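Local coordinates for hypothetical protein Atu0636 (Agrobacterium tumefaciens, PDB 2OZV), which is of unconfirmed function but is predicted to be an O-methyltransferase, moving a methyl group onto an oxygen of an unidentified substrate, at residues Tyr66-Glu71 against Glu96-Leu101. Numbering follows the deposited sequence.
Sequences YERSQE and EADVTL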
ATOM      1  N   TYR B  66     -26.892  -7.786   2.530  1.00 44.84           N
ATOM      2  CA  TYR B  66     -27.545  -7.004   1.475  1.00 46.17           C
ATOM      3  C   TYR B  66     -27.200  -7.513   0.088  1.00 46.62           C
ATOM      4  O   TYR B  66     -26.023  -7.678  -0.245  1.00 47.26           O
ATOM      5  CB  TYR B  66     -27.172  -5.514   1.571  1.00 45.84           C
ATOM      6  CG  TYR B  66     -27.752  -4.846   2.796  1.00 46.63           C
ATOM      7  CD1 TYR B  66     -29.062  -4.353   2.787  1.00 45.54           C
ATOM      8  CD2 TYR B  66     -26.979  -4.684   3.958  1.00 45.58           C
ATOM      9  CE1 TYR B  66     -29.612  -3.712   3.919  1.00 47.17           C
ATOM     10  CE2 TYR B  66     -27.525  -4.041   5.108  1.00 48.11           C
ATOM     11  CZ  TYR B  66     -28.829  -3.553   5.061  1.00 47.25           C
ATOM     12  OH  TYR B  66     -29.387  -2.929   6.155  1.00 48.24           O
ATOM     13  N   GLU B  67     -28.227  -7.724  -0.725  1.00 47.65           N
ATOM     14  CA  GLU B  67     -28.079  -8.157  -2.113  1.00 48.28           C
ATOM     15  C   GLU B  67     -28.835  -7.185  -3.014  1.00 49.13           C
ATOM     16  O   GLU B  67     -29.968  -6.800  -2.691  1.00 49.23           O
ATOM     17  CB  GLU B  67     -28.678  -9.569  -2.303  1.00 49.35           C
ATOM     18  CG  GLU B  67     -28.076 -10.660  -1.402  1.00 52.29           C
ATOM     19  CD  GLU B  67     -26.653 -11.043  -1.795  1.00 56.21           C
ATOM     20  OE1 GLU B  67     -26.076 -10.443  -2.721  1.00 56.99           O
ATOM     21  OE2 GLU B  67     -26.104 -11.951  -1.159  1.00 61.63           O
ATOM     22  N   ARG B  68     -28.268  -6.818  -4.158  1.00 50.11           N
ATOM     23  CA  ARG B  68     -29.011  -5.931  -5.063  1.00 52.36           C
ATOM     24  C   ARG B  68     -30.195  -6.652  -5.722  1.00 51.97           C
ATOM     25  O   ARG B  68     -31.327  -6.128  -5.773  1.00 52.74           O
ATOM     26  CB  ARG B  68     -28.102  -5.324  -6.141  1.00 53.66           C
ATOM     27  CG  ARG B  68     -28.584  -3.961  -6.746  1.00 58.09           C
ATOM     28  CD  ARG B  68     -30.088  -3.701  -6.735  1.00 64.97           C
ATOM     29  NE  ARG B  68     -30.430  -2.649  -7.700  1.00 71.46           N
ATOM     30  CZ  ARG B  68     -31.667  -2.267  -8.027  1.00 72.95           C
ATOM     31  NH1 ARG B  68     -31.836  -1.298  -8.922  1.00 73.32           N
ATOM     32  NH2 ARG B  68     -32.731  -2.839  -7.468  1.00 75.01           N
ATOM     33  N   SER B  69     -29.970  -7.865  -6.203  1.00 50.60           N
ATOM     34  CA  SER B  69     -31.029  -8.509  -6.969  1.00 48.89           C
ATOM     35  C   SER B  69     -31.857  -9.501  -6.169  1.00 47.88           C
ATOM     36  O   SER B  69     -31.355 -10.145  -5.237  1.00 47.02           O
ATOM     37  CB  SER B  69     -30.483  -9.200  -8.227  1.00 49.18           C
ATOM     38  OG  SER B  69     -29.672 -10.307  -7.883  1.00 47.92           O
ATOM     39  N   GLN B  70     -33.124  -9.605  -6.552  1.00 46.90           N
ATOM     40  CA  GLN B  70     -34.009 -10.632  -6.032  1.00 46.96           C
ATOM     41  C   GLN B  70     -33.413 -12.041  -6.172  1.00 46.08           C
ATOM     42  O   GLN B  70     -33.471 -12.831  -5.228  1.00 46.30           O
ATOM     43  CB  GLN B  70     -35.378 -10.573  -6.705  1.00 47.84           C
ATOM     44  CG  GLN B  70     -36.358 -11.530  -6.070  1.00 51.25           C
ATOM     45  CD  GLN B  70     -37.733 -11.443  -6.685  1.00 57.19           C
ATOM     46  OE1 GLN B  70     -38.081 -10.438  -7.310  1.00 59.78           O
ATOM     47  NE2 GLN B  70     -38.528 -12.502  -6.521  1.00 58.15           N
ATOM     48  N   GLU B  71     -32.822 -12.356  -7.324  0.50 45.59           N
ATOM     49  CA  GLU B  71     -32.242 -13.695  -7.535  0.50 45.19           C
ATOM     50  C   GLU B  71     -31.147 -13.973  -6.525  0.50 45.34           C
ATOM     51  O   GLU B  71     -31.121 -15.051  -5.921  0.50 45.14           O
ATOM     52  CB  GLU B  71     -31.681 -13.880  -8.945  0.50 45.15           C
ATOM     53  CG  GLU B  71     -32.728 -13.926 -10.005  0.50 44.66           C
ATOM     54  CD  GLU B  71     -33.463 -12.620 -10.120  0.50 44.44           C
ATOM     55  OE1 GLU B  71     -32.850 -11.547  -9.855  0.50 43.55           O
ATOM     56  OE2 GLU B  71     -34.660 -12.672 -10.468  0.50 44.59           O
ATOM     57  N   GLU B  96     -32.983  -7.341   0.233  1.00 48.43           N
ATOM     58  CA  GLU B  96     -32.760  -6.811  -1.107  1.00 50.01           C
ATOM     59  C   GLU B  96     -32.580  -5.303  -1.023  1.00 49.98           C
ATOM     60  O   GLU B  96     -33.504  -4.602  -0.610  1.00 51.35           O
ATOM     61  CB  GLU B  96     -34.006  -7.062  -1.932  1.00 50.68           C
ATOM     62  CG  GLU B  96     -33.858  -8.016  -3.047  1.00 54.18           C
ATOM     63  CD  GLU B  96     -35.127  -8.090  -3.854  1.00 55.91           C
ATOM     64  OE1 GLU B  96     -35.247  -7.352  -4.866  1.00 58.74           O
ATOM     65  OE2 GLU B  96     -36.002  -8.881  -3.458  1.00 55.56           O
ATOM     66  N   ALA B  97     -31.424  -4.794  -1.425  1.00 49.26           N
ATOM     67  CA  ALA B  97     -31.192  -3.350  -1.430  1.00 49.67           C
ATOM     68  C   ALA B  97     -30.042  -2.997  -2.331  1.00 50.01           C
ATOM     69  O   ALA B  97     -29.027  -3.684  -2.350  1.00 50.49           O
ATOM     70  CB  ALA B  97     -30.907  -2.832  -0.015  1.00 48.82           C
ATOM     71  N   ASP B  98     -30.198  -1.906  -3.063  1.00 49.84           N
ATOM     72  CA  ASP B  98     -29.119  -1.356  -3.855  1.00 50.36           C
ATOM     73  C   ASP B  98     -28.254  -0.520  -2.903  1.00 51.13           C
ATOM     74  O   ASP B  98     -28.700   0.523  -2.426  1.00 51.11           O
ATOM     75  CB  ASP B  98     -29.715  -0.473  -4.946  1.00 50.04           C
ATOM     76  CG  ASP B  98     -28.663   0.219  -5.790  1.00 51.44           C
ATOM     77  OD1 ASP B  98     -27.446   0.133  -5.490  1.00 49.65           O
ATOM     78  OD2 ASP B  98     -29.073   0.851  -6.785  1.00 53.57           O
ATOM     79  N   VAL B  99     -27.032  -0.987  -2.639  1.00 51.54           N
ATOM     80  CA  VAL B  99     -26.155  -0.358  -1.632  1.00 52.75           C
ATOM     81  C   VAL B  99     -25.494   0.939  -2.101  1.00 53.41           C
ATOM     82  O   VAL B  99     -24.716   1.565  -1.354  1.00 53.99           O
ATOM     83  CB  VAL B  99     -25.094  -1.334  -1.062  1.00 52.71           C
ATOM     84  CG1 VAL B  99     -25.778  -2.530  -0.374  1.00 52.70           C
ATOM     85  CG2 VAL B  99     -24.102  -1.767  -2.160  1.00 53.19           C
ATOM     86  N   THR B 100     -25.795   1.335  -3.338  1.00 53.77           N
ATOM     87  CA  THR B 100     -25.320   2.607  -3.876  1.00 54.68           C
ATOM     88  C   THR B 100     -26.374   3.713  -3.723  1.00 55.26           C
ATOM     89  O   THR B 100     -26.103   4.878  -4.038  1.00 55.78           O
ATOM     90  CB  THR B 100     -24.885   2.511  -5.367  1.00 54.19           C
ATOM     91  OG1 THR B 100     -26.035   2.340  -6.211  1.00 54.50           O
ATOM     92  CG2 THR B 100     -23.900   1.372  -5.581  1.00 55.33           C
ATOM     93  N   LEU B 101     -27.562   3.353  -3.242  1.00 56.09           N
ATOM     94  CA  LEU B 101     -28.633   4.335  -2.991  1.00 57.17           C
ATOM     95  C   LEU B 101     -28.160   5.389  -1.995  1.00 58.10           C
ATOM     96  O   LEU B 101     -27.259   5.132  -1.179  1.00 58.17           O
ATOM     97  CB  LEU B 101     -29.913   3.668  -2.485  1.00 56.91           C
ATOM     98  CG  LEU B 101     -30.750   2.909  -3.525  1.00 57.19           C
ATOM     99  CD1 LEU B 101     -31.909   2.237  -2.844  1.00 56.73           C
ATOM    100  CD2 LEU B 101     -31.229   3.820  -4.664  1.00 56.52           C
TER
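Arg68 lays the flat end of its side chain over Asp98, with NE 3.6 Å from Asp98 CB, so that the methylene lies against one face of the guanidinium. A bend at chi2 (-27°) turns the chain back toward Asp98 after CB has set off away from it. The guanidinium and carboxylate planes are only 14° apart, and Asp98 OD2 sits well out of the guanidinium plane, 3.9 Å from Arg68 NE: a long salt bridge of charges alone, with no N-H directed at the oxygen. Asp98 OD1 accepts from Thr100 N, which makes an Asx turn, and from Thr100 OG1 (2.7 Å), both on the same face of the carboxylate; together they hold the group's rotation. Nearer the buried side of the contact, Tyr66 brings CD1 to Ala97 CB (3.7 Å) and CB to Val99 CG1, while its hydroxyl bonds to Gly110 O. At the far end, the Glu96 carboxylate lies alongside the start of helix 70-80, its CD 3.5 Å from Gln70 CA. Between these side-chain contacts, Ala97 N donates to Glu67 O (2.8 Å), and the same oxygen takes a CA-H contact from Glu96. Beyond this point the segments part, one entering helix 70-80, N-capped by Ser69, the other a type I turn from Asp98 to Leu101, at the C-terminal ends of edge strand 92-96 and its parallel neighbour 61-67 in a class I (Rossmann-like) methyltransferase sheet.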